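Local coordinates for protein thiamine-monophosphate kinase (Stenotrophomonas maltophilia, PDB 6XEP) that probably phosphorylates thiamine monophosphate at the expense of ATP to give thiamine diphosphate, the active form of vitamin B1, at residues Ala242-Ala247 and Gly312-Gly317. Numbering follows the deposited sequence.
Sequences AAHVDA and GVHVDG
Val245 and Val313 meet through single methyls, CG2 of the first lying 4.3 Å from CG1 of the second, and Ala243 CB reaches Val313 CG2 at a similar spacing. These side chains share one face of the two-stranded pairing with Val315, whose CG1, anti to its backbone N (chi1 -180°), rests against CB of Ala247 just past the strand end. Helix 228-239 covers this apolar face, Leu232 touching Ala243 and Val245, and Leu229 touching Val313 and Val315.

The opposite face carries the two histidines, side by side and pointing the same way. The rings of His244 and His314 stack face to face, centroids 4.0 Å apart and planes 23° from parallel. The overlap is offset: CE1 of His244 lies over the CG-CD2 side of the His314 ring, 3.4 Å from its CD2. Ala242 CB meets the same imidazole obliquely at CE1. A water joins ND1 of His244 to the backbone N of Gly317, tying that ring to the turn after Val315.

The backbones run in parallel register. Ala243 N donates to Gly312 O and Val245 N to His314 O, while Ala243 O receives His314 N at 2.7 Å. His314 ND1 is shared weakly between Ala243 O and Gly312 O, giving each carbonyl a second donor.

At the polar end, Asp316 N binds Val245 O at 3.0 Å. OD1 of Asp316 accepts Ala247 N on its syn side, nearly straight, at 3.0 Å; Asp316 OD2 has a long, weak ion pair with Arg266. Asp246 OD1 lies 3.8 Å from Asp316 OD1, probably a somewhat repulsive proximity; Asp246 OD2 bonds to Ser249 OG.

With strand 301-308 flanking 242-245 antiparallel, strand 312-315 closes one edge of the mixed sheet in the PurM-like C-terminal domain of this kinase family.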
ATOM      1  N   ALA A 242     -23.537 -26.014   2.513  1.00 15.98           N
ATOM      2  CA  ALA A 242     -24.576 -25.123   2.016  1.00 14.56           C
ATOM      3  C   ALA A 242     -24.877 -24.050   3.049  1.00 18.60           C
ATOM      4  O   ALA A 242     -24.832 -24.286   4.264  1.00 14.20           O
ATOM      5  CB  ALA A 242     -25.874 -25.876   1.698  1.00 14.18           C
ATOM      6  N   ALA A 243     -25.188 -22.861   2.551  1.00 12.56           N
ATOM      7  CA  ALA A 243     -25.705 -21.772   3.367  1.00 12.63           C
ATOM      8  C   ALA A 243     -27.133 -21.469   2.937  1.00 18.55           C
ATOM      9  O   ALA A 243     -27.409 -21.294   1.742  1.00 21.48           O
ATOM     10  CB  ALA A 243     -24.825 -20.526   3.232  1.00 19.49           C
ATOM     11  N   HIS A 244     -28.048 -21.440   3.889  1.00 16.23           N
ATOM     12  CA  HIS A 244     -29.444 -21.167   3.590  1.00 14.94           C
ATOM     13  C   HIS A 244     -29.793 -19.829   4.229  1.00 21.31           C
ATOM     14  O   HIS A 244     -29.529 -19.632   5.415  1.00 21.19           O
ATOM     15  CB  HIS A 244     -30.340 -22.290   4.106  1.00 19.52           C
ATOM     16  CG  HIS A 244     -30.284 -23.533   3.261  1.00 16.86           C
ATOM     17  ND1 HIS A 244     -31.179 -23.781   2.247  1.00 21.80           N
ATOM     18  CD2 HIS A 244     -29.409 -24.567   3.252  1.00 17.94           C
ATOM     19  CE1 HIS A 244     -30.883 -24.934   1.669  1.00 24.21           C
ATOM     20  NE2 HIS A 244     -29.805 -25.425   2.256  1.00 19.75           N
ATOM     21  N   VAL A 245     -30.339 -18.908   3.434  1.00 14.56           N
ATOM     22  CA  VAL A 245     -30.717 -17.570   3.893  1.00 16.01           C
ATOM     23  C   VAL A 245     -32.229 -17.434   3.825  1.00 16.15           C
ATOM     24  O   VAL A 245     -32.841 -17.696   2.781  1.00 15.26           O
ATOM     25  CB  VAL A 245     -30.062 -16.468   3.044  1.00 17.36           C
ATOM     26  CG1 VAL A 245     -30.628 -15.098   3.437  1.00 17.38           C
ATOM     27  CG2 VAL A 245     -28.568 -16.484   3.204  1.00 19.42           C
ATOM     28  N   ASP A 246     -32.836 -17.002   4.926  1.00 17.10           N
ATOM     29  CA  ASP A 246     -34.246 -16.640   4.911  1.00 19.16           C
ATOM     30  C   ASP A 246     -34.349 -15.158   4.595  1.00 20.50           C
ATOM     31  O   ASP A 246     -34.017 -14.307   5.437  1.00 17.51           O
ATOM     32  CB  ASP A 246     -34.929 -16.943   6.230  1.00 20.96           C
ATOM     33  CG  ASP A 246     -36.369 -16.523   6.195  1.00 28.07           C
ATOM     34  OD1 ASP A 246     -37.102 -17.036   5.316  1.00 34.19           O
ATOM     35  OD2 ASP A 246     -36.756 -15.650   6.994  1.00 31.58           O
ATOM     36  N   ALA A 247     -34.796 -14.842   3.376  1.00 18.34           N
ATOM     37  CA  ALA A 247     -34.769 -13.453   2.934  1.00 14.78           C
ATOM     38  C   ALA A 247     -35.635 -12.571   3.828  1.00 16.60           C
ATOM     39  O   ALA A 247     -35.288 -11.412   4.062  1.00 18.25           O
ATOM     40  CB  ALA A 247     -35.234 -13.343   1.481  1.00 25.58           C
ATOM     41  N   GLY A 312     -23.456 -24.419  -1.799  1.00 16.53           N
ATOM     42  CA  GLY A 312     -23.884 -23.145  -2.337  1.00 16.09           C
ATOM     43  C   GLY A 312     -24.757 -22.346  -1.385  1.00 15.61           C
ATOM     44  O   GLY A 312     -25.301 -22.854  -0.404  1.00 16.25           O
ATOM     45  N   VAL A 313     -24.899 -21.060  -1.707  1.00 17.41           N
ATOM     46  CA  VAL A 313     -25.809 -20.179  -0.980  1.00 16.52           C
ATOM     47  C   VAL A 313     -27.206 -20.322  -1.550  1.00 16.38           C
ATOM     48  O   VAL A 313     -27.396 -20.347  -2.767  1.00 18.42           O
ATOM     49  CB  VAL A 313     -25.347 -18.720  -1.062  1.00 19.88           C
ATOM     50  CG1 VAL A 313     -26.212 -17.873  -0.121  1.00 19.86           C
ATOM     51  CG2 VAL A 313     -23.941 -18.642  -0.667  1.00 23.01           C
ATOM     52  N   HIS A 314     -28.186 -20.435  -0.666  1.00 15.44           N
ATOM     53  CA  HIS A 314     -29.575 -20.575  -1.049  1.00 16.59           C
ATOM     54  C   HIS A 314     -30.320 -19.377  -0.489  1.00 14.02           C
ATOM     55  O   HIS A 314     -29.970 -18.862   0.578  1.00 18.63           O
ATOM     56  CB  HIS A 314     -30.218 -21.840  -0.495  1.00 17.22           C
ATOM     57  CG  HIS A 314     -29.580 -23.117  -0.940  1.00 16.53           C
ATOM     58  ND1 HIS A 314     -28.269 -23.439  -0.653  1.00 18.61           N
ATOM     59  CD2 HIS A 314     -30.103 -24.192  -1.572  1.00 18.98           C
ATOM     60  CE1 HIS A 314     -28.001 -24.642  -1.132  1.00 15.97           C
ATOM     61  NE2 HIS A 314     -29.096 -25.121  -1.693  1.00 16.75           N
ATOM     62  N   VAL A 315     -31.329 -18.934  -1.225  1.00 17.29           N
ATOM     63  CA  VAL A 315     -32.291 -17.960  -0.732  1.00 17.02           C
ATOM     64  C   VAL A 315     -33.642 -18.636  -0.768  1.00 19.06           C
ATOM     65  O   VAL A 315     -34.092 -19.078  -1.837  1.00 19.26           O
ATOM     66  CB  VAL A 315     -32.319 -16.666  -1.560  1.00 20.37           C
ATOM     67  CG1 VAL A 315     -33.342 -15.714  -0.972  1.00 21.72           C
ATOM     68  CG2 VAL A 315     -30.947 -15.999  -1.617  1.00 17.83           C
ATOM     69  N   ASP A 316     -34.296 -18.709   0.393  1.00 17.70           N
ATOM     70  CA  ASP A 316     -35.604 -19.342   0.484  1.00 20.58           C
ATOM     71  C   ASP A 316     -35.591 -20.717  -0.190  1.00 24.07           C
ATOM     72  O   ASP A 316     -36.522 -21.096  -0.904  1.00 23.62           O
ATOM     73  CB  ASP A 316     -36.672 -18.425  -0.114  1.00 22.11           C
ATOM     74  CG  ASP A 316     -36.736 -17.070   0.593  1.00 27.13           C
ATOM     75  OD1 ASP A 316     -36.113 -16.912   1.677  1.00 22.02           O
ATOM     76  OD2 ASP A 316     -37.388 -16.149   0.050  1.00 30.36           O
ATOM     77  N   GLY A 317     -34.499 -21.458   0.013  1.00 20.15           N
ATOM     78  CA  GLY A 317     -34.390 -22.829  -0.452  1.00 24.14           C
ATOM     79  C   GLY A 317     -33.769 -23.023  -1.828  1.00 24.73           C
ATOM     80  O   GLY A 317     -33.477 -24.169  -2.199  1.00 22.73           O
TER
HETATM   81  O   HOH W   1     -32.478 -21.142   1.879  1.00 21.56           O